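Local coordinates for sugar phosphate isomerase/epimerase (Parabacteroides distasonis, PDB 3OBE), which probably acts as an isomerase or epimerase on sugar or sugar phosphate substrates, within a TIM-barrel fold, at residues Ala19-Gly31 / Leu45-Gly57. Sequence-based numbering, arbitrary orientation.
With EOH (ethanol), chain G.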
loop_
_atom_site.group_PDB
_atom_site.type_symbol
_atom_site.label_atom_id
_atom_site.label_comp_id
_atom_site.label_asym_id
_atom_site.label_seq_id
_atom_site.Cartn_x
_atom_site.Cartn_y
_atom_site.Cartn_z
ATOM N N ALA A 19 11.385 3.128 -22.164
ATOM C CA ALA A 19 10.517 3.631 -21.081
ATOM C C ALA A 19 11.148 3.388 -19.743
ATOM O O ALA A 19 11.777 2.328 -19.488
ATOM C CB ALA A 19 9.157 2.971 -21.129
ATOM N N GLY A 20 10.964 4.349 -18.833
ATOM C CA GLY A 20 11.336 4.077 -17.445
ATOM C C GLY A 20 10.533 2.923 -16.927
ATOM O O GLY A 20 9.376 2.745 -17.300
ATOM N N LYS A 21 11.109 2.152 -16.017
ATOM C CA LYS A 21 10.363 1.142 -15.283
ATOM C C LYS A 21 9.317 1.821 -14.419
ATOM O O LYS A 21 9.572 2.871 -13.837
ATOM C CB LYS A 21 11.295 0.351 -14.368
ATOM C CG LYS A 21 12.300 -0.451 -15.068
ATOM C CD LYS A 21 13.040 -1.401 -14.075
ATOM C CE LYS A 21 14.305 -1.918 -14.678
ATOM N NZ LYS A 21 15.004 -2.815 -13.711
ATOM N N LYS A 22 8.146 1.217 -14.331
ATOM C CA LYS A 22 7.090 1.779 -13.513
ATOM C C LYS A 22 7.397 1.399 -12.067
ATOM O O LYS A 22 7.691 0.232 -11.732
ATOM C CB LYS A 22 5.702 1.293 -13.955
ATOM C CG LYS A 22 5.331 1.601 -15.405
ATOM C CD LYS A 22 5.144 3.114 -15.698
ATOM C CE LYS A 22 5.061 3.431 -17.218
ATOM N NZ LYS A 22 6.402 3.810 -17.875
HETATM N N MSE A 23 7.381 2.392 -11.218
HETATM C CA MSE A 23 7.856 2.219 -9.857
HETATM C C MSE A 23 7.171 3.218 -8.937
HETATM O O MSE A 23 7.198 4.430 -9.171
HETATM C CB MSE A 23 9.386 2.410 -9.806
HETATM C CG MSE A 23 9.933 2.400 -8.450
HETATM SE SE MSE A 23 11.906 2.547 -8.682
HETATM C CE MSE A 23 12.007 4.270 -9.022
ATOM N N GLY A 24 6.542 2.710 -7.879
ATOM C CA GLY A 24 5.871 3.587 -6.944
ATOM C C GLY A 24 6.582 3.825 -5.630
ATOM O O GLY A 24 7.478 3.058 -5.216
ATOM N N LEU A 25 6.137 4.883 -4.966
ATOM C CA LEU A 25 6.640 5.253 -3.638
ATOM C C LEU A 25 5.480 5.640 -2.763
ATOM O O LEU A 25 4.657 6.481 -3.168
ATOM C CB LEU A 25 7.585 6.489 -3.731
ATOM C CG LEU A 25 8.134 6.989 -2.377
ATOM C CD1 LEU A 25 9.102 5.988 -1.755
ATOM C CD2 LEU A 25 8.831 8.335 -2.500
ATOM N N GLN A 26 5.444 5.103 -1.540
ATOM C CA GLN A 26 4.556 5.622 -0.500
ATOM C C GLN A 26 5.196 6.856 0.117
ATOM O O GLN A 26 6.266 6.799 0.700
ATOM C CB GLN A 26 4.256 4.543 0.539
ATOM C CG GLN A 26 3.660 5.015 1.876
ATOM C CD GLN A 26 2.422 5.897 1.735
ATOM O OE1 GLN A 26 2.479 7.085 2.027
ATOM N NE2 GLN A 26 1.303 5.322 1.263
ATOM N N THR A 27 4.565 8.012 -0.056
ATOM C CA THR A 27 5.198 9.246 0.268
ATOM C C THR A 27 5.379 9.545 1.775
ATOM O O THR A 27 6.152 10.462 2.172
ATOM C CB THR A 27 4.416 10.432 -0.352
ATOM O OG1 THR A 27 3.098 10.459 0.179
ATOM C CG2 THR A 27 4.432 10.355 -1.932
ATOM N N TYR A 28 4.684 8.773 2.601
ATOM C CA TYR A 28 4.917 8.805 4.021
ATOM C C TYR A 28 6.403 8.517 4.340
ATOM O O TYR A 28 6.924 9.015 5.334
ATOM C CB TYR A 28 4.023 7.803 4.704
ATOM C CG TYR A 28 4.033 7.905 6.214
ATOM C CD1 TYR A 28 3.451 8.983 6.860
ATOM C CD2 TYR A 28 4.670 6.914 6.976
ATOM C CE1 TYR A 28 3.459 9.069 8.249
ATOM C CE2 TYR A 28 4.686 7.000 8.359
ATOM C CZ TYR A 28 4.097 8.069 8.972
ATOM O OH TYR A 28 4.105 8.130 10.345
ATOM N N SER A 29 7.084 7.812 3.434
ATOM C CA SER A 29 8.526 7.549 3.566
ATOM C C SER A 29 9.373 8.793 3.730
ATOM O O SER A 29 10.436 8.706 4.319
ATOM C CB SER A 29 9.059 6.805 2.326
ATOM O OG SER A 29 8.349 5.594 2.134
ATOM N N LEU A 30 8.936 9.927 3.176
ATOM C CA LEU A 30 9.784 11.098 3.086
ATOM C C LEU A 30 9.457 12.082 4.202
ATOM O O LEU A 30 10.229 12.996 4.462
ATOM C CB LEU A 30 9.588 11.766 1.735
ATOM C CG LEU A 30 10.186 10.958 0.584
ATOM C CD1 LEU A 30 9.785 11.576 -0.767
ATOM C CD2 LEU A 30 11.742 10.996 0.730
ATOM N N GLY A 31 8.309 11.849 4.854
ATOM C CA GLY A 31 7.633 12.818 5.729
ATOM C C GLY A 31 7.785 14.251 5.311
ATOM O O GLY A 31 7.426 14.675 4.171
ATOM N N LEU A 45 12.145 12.923 -7.133
ATOM C CA LEU A 45 11.576 11.584 -7.239
ATOM C C LEU A 45 11.496 11.144 -8.718
ATOM O O LEU A 45 11.875 10.003 -9.063
ATOM C CB LEU A 45 10.240 11.545 -6.577
ATOM C CG LEU A 45 10.257 11.754 -5.064
ATOM C CD1 LEU A 45 8.841 11.684 -4.540
ATOM C CD2 LEU A 45 11.140 10.640 -4.374
ATOM N N ALA A 46 11.026 12.054 -9.570
ATOM C CA ALA A 46 10.960 11.772 -11.015
ATOM C C ALA A 46 12.332 11.484 -11.582
ATOM O O ALA A 46 12.501 10.508 -12.328
ATOM C CB ALA A 46 10.216 12.909 -11.809
ATOM N N LYS A 47 13.327 12.278 -11.193
ATOM C CA LYS A 47 14.715 12.062 -11.658
ATOM C C LYS A 47 15.269 10.682 -11.225
ATOM O O LYS A 47 16.023 10.009 -11.942
ATOM C CB LYS A 47 15.612 13.209 -11.170
ATOM N N ALA A 48 14.860 10.216 -10.057
ATOM C CA ALA A 48 15.295 8.883 -9.573
ATOM C C ALA A 48 14.600 7.713 -10.243
ATOM O O ALA A 48 15.023 6.554 -10.091
ATOM C CB ALA A 48 15.108 8.768 -8.062
ATOM N N GLY A 49 13.523 7.992 -10.972
ATOM C CA GLY A 49 12.810 6.958 -11.688
ATOM C C GLY A 49 11.446 6.592 -11.173
ATOM O O GLY A 49 10.779 5.729 -11.754
ATOM N N TYR A 50 11.008 7.217 -10.065
ATOM C CA TYR A 50 9.647 6.986 -9.614
ATOM C C TYR A 50 8.652 7.518 -10.618
ATOM O O TYR A 50 8.835 8.600 -11.181
ATOM C CB TYR A 50 9.382 7.566 -8.205
ATOM C CG TYR A 50 10.172 6.839 -7.131
ATOM C CD1 TYR A 50 9.746 5.574 -6.631
ATOM C CD2 TYR A 50 11.357 7.380 -6.624
ATOM C CE1 TYR A 50 10.451 4.905 -5.684
ATOM C CE2 TYR A 50 12.084 6.694 -5.654
ATOM C CZ TYR A 50 11.635 5.456 -5.190
ATOM O OH TYR A 50 12.346 4.737 -4.263
ATOM N N THR A 51 7.603 6.737 -10.851
ATOM C CA THR A 51 6.515 7.074 -11.773
ATOM C C THR A 51 5.163 7.284 -11.034
ATOM O O THR A 51 4.298 8.030 -11.517
ATOM C CB THR A 51 6.315 5.977 -12.869
ATOM O OG1 THR A 51 6.050 4.737 -12.216
ATOM C CG2 THR A 51 7.571 5.879 -13.772
ATOM N N ASP A 52 5.008 6.660 -9.875
ATOM C CA ASP A 52 3.754 6.547 -9.204
ATOM C C ASP A 52 3.912 6.863 -7.719
ATOM O O ASP A 52 4.925 6.518 -7.133
ATOM C CB ASP A 52 3.258 5.122 -9.327
ATOM C CG ASP A 52 2.660 4.845 -10.669
ATOM O OD1 ASP A 52 3.424 4.740 -11.668
ATOM O OD2 ASP A 52 1.405 4.787 -10.734
ATOM N N LEU A 53 2.904 7.500 -7.153
ATOM C CA LEU A 53 2.842 7.770 -5.717
ATOM C C LEU A 53 1.644 7.112 -5.087
ATOM O O LEU A 53 0.543 7.115 -5.653
ATOM C CB LEU A 53 2.758 9.273 -5.471
ATOM C CG LEU A 53 3.906 10.138 -6.026
ATOM C CD1 LEU A 53 3.709 11.655 -5.649
ATOM C CD2 LEU A 53 5.293 9.653 -5.593
ATOM N N GLU A 54 1.864 6.623 -3.870
ATOM C CA GLU A 54 0.776 6.249 -2.974
ATOM C C GLU A 54 0.832 7.210 -1.805
ATOM O O GLU A 54 1.881 7.362 -1.161
ATOM C CB GLU A 54 0.908 4.783 -2.512
ATOM C CG GLU A 54 -0.194 4.324 -1.561
ATOM C CD GLU A 54 0.042 2.902 -1.142
ATOM O OE1 GLU A 54 0.995 2.716 -0.362
ATOM O OE2 GLU A 54 -0.721 1.987 -1.602
ATOM N N ILE A 55 -0.247 7.968 -1.622
ATOM C CA ILE A 55 -0.242 9.047 -0.633
ATOM C C ILE A 55 -0.902 8.588 0.687
ATOM O O ILE A 55 -1.148 7.394 0.893
ATOM C CB ILE A 55 -0.853 10.344 -1.232
ATOM C CG1 ILE A 55 -2.308 10.143 -1.607
ATOM C CG2 ILE A 55 0.042 10.816 -2.450
ATOM C CD1 ILE A 55 -3.037 11.433 -1.868
ATOM N N PHE A 56 -1.117 9.551 1.567
ATOM C CA PHE A 56 -1.645 9.340 2.887
ATOM C C PHE A 56 -2.287 10.653 3.317
ATOM O O PHE A 56 -2.127 11.670 2.676
ATOM C CB PHE A 56 -0.525 8.895 3.841
ATOM C CG PHE A 56 0.471 9.965 4.132
ATOM C CD1 PHE A 56 1.512 10.216 3.274
ATOM C CD2 PHE A 56 0.337 10.761 5.275
ATOM C CE1 PHE A 56 2.448 11.230 3.558
ATOM C CE2 PHE A 56 1.261 11.779 5.550
ATOM C CZ PHE A 56 2.296 12.005 4.688
ATOM N N GLY A 57 -2.975 10.635 4.452
ATOM C CA GLY A 57 -3.333 11.884 5.118
ATOM C C GLY A 57 -4.765 12.348 4.903
ATOM O O GLY A 57 -5.131 13.448 5.303
HETATM C C1 EOH G . -0.379 14.006 2.617
HETATM C C2 EOH G . 0.839 14.873 2.758
HETATM O O EOH G . -0.615 13.565 1.305
HETATM O O HOH W 1 11.181 4.852 -14.149
#
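Leu25 pairs with strand 52-55 in parallel register: its N-H goes to Asp52 O, Leu25 O accepts Glu54 N at 2.9 Å, and Thr27 N then reaches Glu54 O. Just before the strand, Met23 O accepts both Thr51 N, in the carbonyl plane, and Asp52 N, well above it. Met23 N in turn donates to Thr51 OG1 at 2.9 Å, and that hydroxyl donates to Asp52 OD1, on its anti lone pair.

Gln26 supplies the polar side-chain link. Its amide nitrogen NE2 spends one hydrogen on Glu54 OE1 (3.1 Å), on the anti side of the carboxylate, and the other on Ile55 O (3.2 Å). OE1 turns back to accept Tyr28 N on a lone pair, fixing the amide's rotation. With an alanine here, Ile55 O and Tyr28 N would probably lose these mates and Glu54 be freer to shift, although Glu54 OE1 also binds His244 and OE2 binds Ser94.

Apolar contacts run along the pair. The selenomethionine Met23 is extended as far as SE and then bends at chi3 (78°), which carries CE over the centre of the Tyr50 ring, 3.6 Å from the centroid, in a CH-pi contact; SE stands farther off and oblique, a Met-aromatic contact. Leu25 CB covers the opposite face. Leu25 CD2 also meets Leu45 CD2 from the preceding helix. Beyond the strands, Tyr28 turns its ring edge onto a face of Phe56 in a T-shaped pair, planes 82° apart, and ethanol sits over Phe56's other face.

Strands 24-26 and 52-55, joined through helix 38-48, form a beta-alpha-beta crossover of the TIM barrel: Leu25 and Leu53 face the outer helices, Leu25 meeting Leu45 of helix 38-48, whereas Gln26 and Glu54 point into the barrel.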